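Local coordinates for putative rubredoxin reductase (Rhodopseudomonas palustris, PDB 3FG2), which probably passes electrons from NADH through its FAD to the ferredoxin that serves the cytochrome CYP199A2, at residues 288-293 with 318-323; 330-335 with 376-381. All coordinates share one frame; numbering follows the deposited sequence.

Interaction 1. Residues 288-293 with 318-323; sequences MRVESV and PWFWSD. With FAD (flavin-adenine dinucleotide), chain B.
The phenyl ring of F320 lies against V290 and S292 through one corner, formed by CD1 and CE1. V290 CG1 reaches F320 CE1 at 3.6 Å, the two side chains crossing at about a right angle, and S292 CB stands 3.5 Å from F320 CD1. Both approach the ring obliquely, whereas the carbonyl oxygen of E291 sits at its edge, near the plane. A large apolar ring suits this place because it bears on three successive residues of the loop at once. S292 turns its hydroxyl elsewhere: chi1 of 71° holds OG between the backbone N and the carbonyl carbon, and OG accepts from N295 N as the N-cap of the helix that follows.

Farther along, V293 and W321 meet beside the flavin. V293 CG2 touches W321 CH2 at 4.1 Å and rests over the flavin face, 3.7 Å from FAD N1. A branched, uncharged side chain can fill this spot without competing for flavin polar atoms, while its backbone N donates to FAD O2 in a nearly straight bond (3.2 Å, 168°). Because this amide opens a helix, the helix dipole would probably help stabilise negative charge at the N1-C2-O2 region of reduced flavin, as in related disulphide-reductase-type flavoproteins. W321 offers one indole face to the pyrimidine edge: FAD N3 lies 3.2 Å above the indole plane, over its centre, with the two ring systems steeply inclined. The broad, flat indole suits this place because the same face also covers FAD O4.

Residues 288-293 lead from the end of strand 286-288 into helix 293-306 and meet the edge strand 319-324 of the antiparallel C-terminal sheet; beyond the contact, S322 OG and D323 N bond to E156 of helix 152-163.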
# COMPACT_ATOMS: atom_id res chain seq x y z
N MET A 288 4.69 5.81 -13.38
CA MET A 288 4.44 4.68 -12.49
C MET A 288 3.40 4.99 -11.43
O MET A 288 3.02 6.15 -11.24
CB MET A 288 5.74 4.26 -11.80
CG MET A 288 6.35 5.36 -10.92
SD MET A 288 8.11 5.10 -10.54
CE MET A 288 8.08 5.18 -8.79
N ARG A 289 2.93 3.95 -10.76
CA ARG A 289 1.96 4.08 -9.68
C ARG A 289 2.63 3.41 -8.49
O ARG A 289 3.13 2.30 -8.62
CB ARG A 289 0.65 3.36 -10.02
CG ARG A 289 -0.47 3.61 -9.01
CD ARG A 289 -1.74 2.85 -9.37
NE ARG A 289 -1.60 1.41 -9.13
CZ ARG A 289 -1.77 0.83 -7.95
NH1 ARG A 289 -2.09 1.56 -6.88
NH2 ARG A 289 -1.60 -0.48 -7.83
N VAL A 290 2.67 4.07 -7.34
CA VAL A 290 3.31 3.46 -6.18
C VAL A 290 2.35 3.34 -5.02
O VAL A 290 1.64 4.29 -4.69
CB VAL A 290 4.54 4.27 -5.75
CG1 VAL A 290 5.14 3.67 -4.48
CG2 VAL A 290 5.57 4.27 -6.87
N GLU A 291 2.32 2.16 -4.39
CA GLU A 291 1.45 1.91 -3.24
C GLU A 291 2.24 1.92 -1.95
O GLU A 291 2.76 0.88 -1.54
CB GLU A 291 0.77 0.55 -3.34
CG GLU A 291 -0.01 0.26 -4.60
CD GLU A 291 -0.65 -1.13 -4.57
OE1 GLU A 291 -0.98 -1.65 -5.66
OE2 GLU A 291 -0.82 -1.70 -3.47
N SER A 292 2.32 3.07 -1.29
CA SER A 292 3.03 3.14 -0.03
C SER A 292 2.66 4.43 0.69
O SER A 292 2.24 5.40 0.07
CB SER A 292 4.55 3.09 -0.26
OG SER A 292 5.02 4.28 -0.85
N VAL A 293 2.79 4.41 2.01
CA VAL A 293 2.47 5.58 2.82
C VAL A 293 3.39 6.71 2.41
O VAL A 293 2.99 7.87 2.34
CB VAL A 293 2.66 5.28 4.31
CG1 VAL A 293 2.55 6.55 5.12
CG2 VAL A 293 1.63 4.25 4.76
N PRO A 318 11.10 6.74 -3.08
CA PRO A 318 10.37 5.54 -2.65
C PRO A 318 11.02 4.60 -1.65
O PRO A 318 12.18 4.20 -1.79
CB PRO A 318 10.07 4.85 -3.98
CG PRO A 318 11.31 5.12 -4.75
CD PRO A 318 11.56 6.59 -4.47
N TRP A 319 10.25 4.25 -0.62
CA TRP A 319 10.68 3.31 0.40
C TRP A 319 9.43 2.65 0.98
O TRP A 319 8.37 3.28 1.06
CB TRP A 319 11.52 3.97 1.50
CG TRP A 319 10.97 5.21 2.11
CD1 TRP A 319 11.18 6.49 1.69
CD2 TRP A 319 10.17 5.30 3.29
NE1 TRP A 319 10.56 7.38 2.54
CE2 TRP A 319 9.93 6.68 3.53
CE3 TRP A 319 9.63 4.36 4.17
CZ2 TRP A 319 9.16 7.13 4.61
CZ3 TRP A 319 8.88 4.80 5.25
CH2 TRP A 319 8.65 6.18 5.45
N PHE A 320 9.55 1.39 1.35
CA PHE A 320 8.42 0.63 1.88
C PHE A 320 8.87 -0.20 3.07
O PHE A 320 10.07 -0.27 3.38
CB PHE A 320 7.89 -0.32 0.80
CG PHE A 320 7.95 0.24 -0.60
CD1 PHE A 320 6.78 0.64 -1.26
CD2 PHE A 320 9.16 0.33 -1.29
CE1 PHE A 320 6.82 1.12 -2.57
CE2 PHE A 320 9.22 0.82 -2.60
CZ PHE A 320 8.04 1.21 -3.24
N TRP A 321 7.91 -0.83 3.74
CA TRP A 321 8.22 -1.71 4.86
C TRP A 321 7.11 -2.73 5.06
O TRP A 321 6.01 -2.57 4.53
CB TRP A 321 8.47 -0.91 6.14
CG TRP A 321 7.23 -0.54 6.92
CD1 TRP A 321 6.64 -1.27 7.91
CD2 TRP A 321 6.48 0.67 6.80
NE1 TRP A 321 5.56 -0.59 8.42
CE2 TRP A 321 5.44 0.61 7.76
CE3 TRP A 321 6.58 1.80 5.99
CZ2 TRP A 321 4.51 1.64 7.92
CZ3 TRP A 321 5.65 2.83 6.15
CH2 TRP A 321 4.63 2.74 7.11
N SER A 322 7.41 -3.79 5.80
CA SER A 322 6.44 -4.84 6.07
C SER A 322 6.82 -5.50 7.39
O SER A 322 8.00 -5.71 7.66
CB SER A 322 6.47 -5.87 4.93
OG SER A 322 5.44 -6.83 5.08
N ASP A 323 5.81 -5.81 8.21
CA ASP A 323 6.05 -6.44 9.51
C ASP A 323 5.43 -7.83 9.50
O ASP A 323 4.22 -7.98 9.61
CB ASP A 323 5.40 -5.60 10.63
CG ASP A 323 5.99 -4.20 10.75
OD1 ASP A 323 5.48 -3.40 11.58
OD2 ASP A 323 6.94 -3.88 10.01
PA FAD B . -6.13 5.05 0.82
O1A FAD B . -6.63 3.73 0.34
O2A FAD B . -5.57 5.18 2.05
O5B FAD B . -7.46 5.80 0.94
C5B FAD B . -8.42 5.98 -0.15
C4B FAD B . -9.69 6.52 0.55
O4B FAD B . -10.53 7.14 -0.50
C3B FAD B . -10.59 5.46 1.22
O3B FAD B . -11.02 5.74 2.51
C2B FAD B . -11.65 5.25 0.18
O2B FAD B . -12.81 4.65 0.67
C1B FAD B . -11.89 6.66 -0.26
N9A FAD B . -12.54 6.86 -1.56
C8A FAD B . -12.38 6.11 -2.69
N7A FAD B . -13.11 6.54 -3.71
C5A FAD B . -13.79 7.62 -3.23
C6A FAD B . -14.77 8.53 -3.86
N6A FAD B . -15.18 8.43 -5.10
N1A FAD B . -15.25 9.53 -3.04
C2A FAD B . -14.85 9.67 -1.73
N3A FAD B . -13.96 8.88 -1.08
C4A FAD B . -13.46 7.86 -1.87
N1 FAD B . 2.21 0.97 3.04
C2 FAD B . 3.40 1.08 3.63
O2 FAD B . 4.24 1.83 3.22
N3 FAD B . 3.75 0.31 4.78
C4 FAD B . 2.86 -0.59 5.35
O4 FAD B . 3.19 -1.22 6.34
C4X FAD B . 1.55 -0.71 4.72
N5 FAD B . 0.64 -1.57 5.23
C5X FAD B . -0.60 -1.66 4.61
C6 FAD B . -1.55 -2.55 5.17
C7 FAD B . -2.81 -2.70 4.63
C7M FAD B . -3.79 -3.67 5.27
C8 FAD B . -3.19 -1.93 3.44
C8M FAD B . -4.55 -2.04 2.79
C9 FAD B . -2.25 -1.05 2.87
C9A FAD B . -0.96 -0.90 3.44
N10 FAD B . 0.05 0.00 2.92
C10 FAD B . 1.27 0.11 3.52
C1' FAD B . -0.31 0.80 1.72
C2' FAD B . -0.90 2.18 2.14
O2' FAD B . -1.99 1.94 3.01
C3' FAD B . -1.33 2.91 0.89
O3' FAD B . -0.20 3.14 0.06
C4' FAD B . -1.98 4.23 1.25
O4' FAD B . -3.14 4.01 2.10
C5' FAD B . -2.41 4.92 -0.02
O5' FAD B . -3.12 6.27 0.40
P FAD B . -4.27 6.79 -0.42
O1P FAD B . -4.61 8.11 0.33
O2P FAD B . -3.99 6.93 -1.77
O3P FAD B . -5.40 5.86 -0.33

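Interaction 2. Residues 330-335 with 376-381; sequences QIVGLT and FGRKIL
R378 runs its aliphatic stem across V332. From CB, chi1 of -69° sets CG anti to the carbonyl carbon, and CG comes 4.0 Å from V332 CG2. The next carbon packs closer, R378 CD lying 3.7 Å from the same methyl. Bends at chi2 and chi3 then fold the chain, and at the tip NH1 bonds to H374, one turn earlier in the helix. Arginine suits this margin because its carbons can cover a valine while its charged end reaches H374. The other methyl, V332 CG1, faces G377 CA at 3.9 Å and L381 CD1 at 3.8 Å; leucine suits its place because its branched apolar end extends to this methyl. This is the helix-on-sheet layer of the reductase C-terminal domain, helix 371-380 lying against strand 327-333. A CB on G377 would clash with V332 CG1, which explains the glycine. An alanine in place of V332 would probably open a gap facing G377 and L381 and deprive the R378 stem of its apolar support. L381 CD1 also approaches V332 O, at 3.5 Å. G333 has a positive phi (101°), at which any CB would be jammed against that same carbonyl oxygen.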
# COMPACT_ATOMS: atom_id res chain seq x y z
N GLN A 330 12.45 -3.70 5.53
CA GLN A 330 12.48 -2.32 5.08
C GLN A 330 13.11 -2.28 3.70
O GLN A 330 14.15 -2.91 3.46
CB GLN A 330 13.26 -1.45 6.05
CG GLN A 330 12.56 -1.20 7.36
CD GLN A 330 13.48 -0.55 8.36
OE1 GLN A 330 14.50 -1.11 8.74
NE2 GLN A 330 13.12 0.65 8.78
N ILE A 331 12.48 -1.55 2.79
CA ILE A 331 12.99 -1.44 1.43
C ILE A 331 13.10 0.01 1.06
O ILE A 331 12.17 0.78 1.31
CB ILE A 331 12.04 -2.08 0.41
CG1 ILE A 331 11.69 -3.51 0.81
CG2 ILE A 331 12.69 -2.06 -0.97
CD1 ILE A 331 10.66 -4.17 -0.11
N VAL A 332 14.24 0.41 0.49
CA VAL A 332 14.40 1.77 0.03
C VAL A 332 14.89 1.68 -1.42
O VAL A 332 15.91 1.04 -1.70
CB VAL A 332 15.42 2.57 0.88
CG1 VAL A 332 16.78 1.87 0.89
CG2 VAL A 332 15.55 3.98 0.31
N GLY A 333 14.14 2.31 -2.32
CA GLY A 333 14.49 2.28 -3.73
C GLY A 333 13.65 1.28 -4.51
O GLY A 333 12.92 0.48 -3.91
N LEU A 334 13.74 1.32 -5.83
CA LEU A 334 12.99 0.39 -6.69
C LEU A 334 13.97 -0.65 -7.23
O LEU A 334 14.93 -0.30 -7.92
CB LEU A 334 12.33 1.16 -7.83
CG LEU A 334 11.33 2.26 -7.42
CD1 LEU A 334 10.94 3.12 -8.61
CD2 LEU A 334 10.09 1.61 -6.81
N THR A 335 13.74 -1.92 -6.91
CA THR A 335 14.63 -3.00 -7.35
C THR A 335 14.32 -3.70 -8.68
O THR A 335 14.96 -4.69 -9.02
CB THR A 335 14.74 -4.10 -6.29
OG1 THR A 335 13.43 -4.47 -5.87
CG2 THR A 335 15.53 -3.62 -5.10
N PHE A 376 21.14 4.02 5.69
CA PHE A 376 22.22 4.23 4.74
C PHE A 376 21.64 4.48 3.35
O PHE A 376 22.03 5.42 2.66
CB PHE A 376 23.14 3.01 4.69
CG PHE A 376 24.18 3.09 3.62
CD1 PHE A 376 25.21 4.02 3.69
CD2 PHE A 376 24.12 2.25 2.51
CE1 PHE A 376 26.16 4.11 2.68
CE2 PHE A 376 25.06 2.34 1.50
CZ PHE A 376 26.09 3.27 1.59
N GLY A 377 20.72 3.62 2.94
CA GLY A 377 20.10 3.78 1.64
C GLY A 377 19.28 5.06 1.54
O GLY A 377 19.41 5.81 0.56
N ARG A 378 18.45 5.32 2.54
CA ARG A 378 17.60 6.51 2.56
C ARG A 378 18.39 7.80 2.38
O ARG A 378 17.86 8.79 1.91
CB ARG A 378 16.78 6.57 3.86
CG ARG A 378 15.69 5.49 3.99
CD ARG A 378 14.38 5.90 3.31
NE ARG A 378 13.68 6.95 4.05
CZ ARG A 378 12.99 6.77 5.17
NH1 ARG A 378 12.87 5.55 5.69
NH2 ARG A 378 12.42 7.80 5.78
N LYS A 379 19.66 7.78 2.76
CA LYS A 379 20.50 8.96 2.65
C LYS A 379 21.28 9.00 1.33
O LYS A 379 21.36 10.03 0.67
CB LYS A 379 21.48 9.02 3.83
CG LYS A 379 22.64 10.01 3.69
CD LYS A 379 22.16 11.46 3.58
CE LYS A 379 23.34 12.43 3.42
NZ LYS A 379 24.29 12.41 4.58
N ILE A 380 21.85 7.86 0.95
CA ILE A 380 22.66 7.76 -0.26
C ILE A 380 21.88 7.69 -1.58
O ILE A 380 22.23 8.37 -2.55
CB ILE A 380 23.60 6.53 -0.16
CG1 ILE A 380 24.53 6.47 -1.37
CG2 ILE A 380 22.79 5.25 -0.11
CD1 ILE A 380 25.30 5.16 -1.48
N LEU A 381 20.83 6.88 -1.63
CA LEU A 381 20.07 6.74 -2.86
C LEU A 381 19.45 8.02 -3.41
O LEU A 381 19.48 8.26 -4.60
CB LEU A 381 19.01 5.65 -2.71
CG LEU A 381 19.63 4.26 -2.52
CD1 LEU A 381 18.57 3.25 -2.11
CD2 LEU A 381 20.32 3.83 -3.82

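How the interactions relate
Interactions 1 and 2, whose centres are about 12 Å apart, meet through neighbouring strands of one antiparallel sheet. Backbone hydrogen bonds join them: F320 N lies 2.7 Å from I331 O, and P318 O lies 2.8 Å from G333 N. A side-chain bridge adds to this, since the guanidinium of R378 makes a cation-pi contact with W319, whose CD1 is 3.5 Å from R378 NE. Interaction 1 borders the flavin directly, whereas the nearest atoms of the R378 side chain and FAD are about 10 Å apart. The two are thus joined side by side through one sheet: helix 371-380 packs on strand 327-333, whose neighbour, strand 319-324, carries W321 to the flavin.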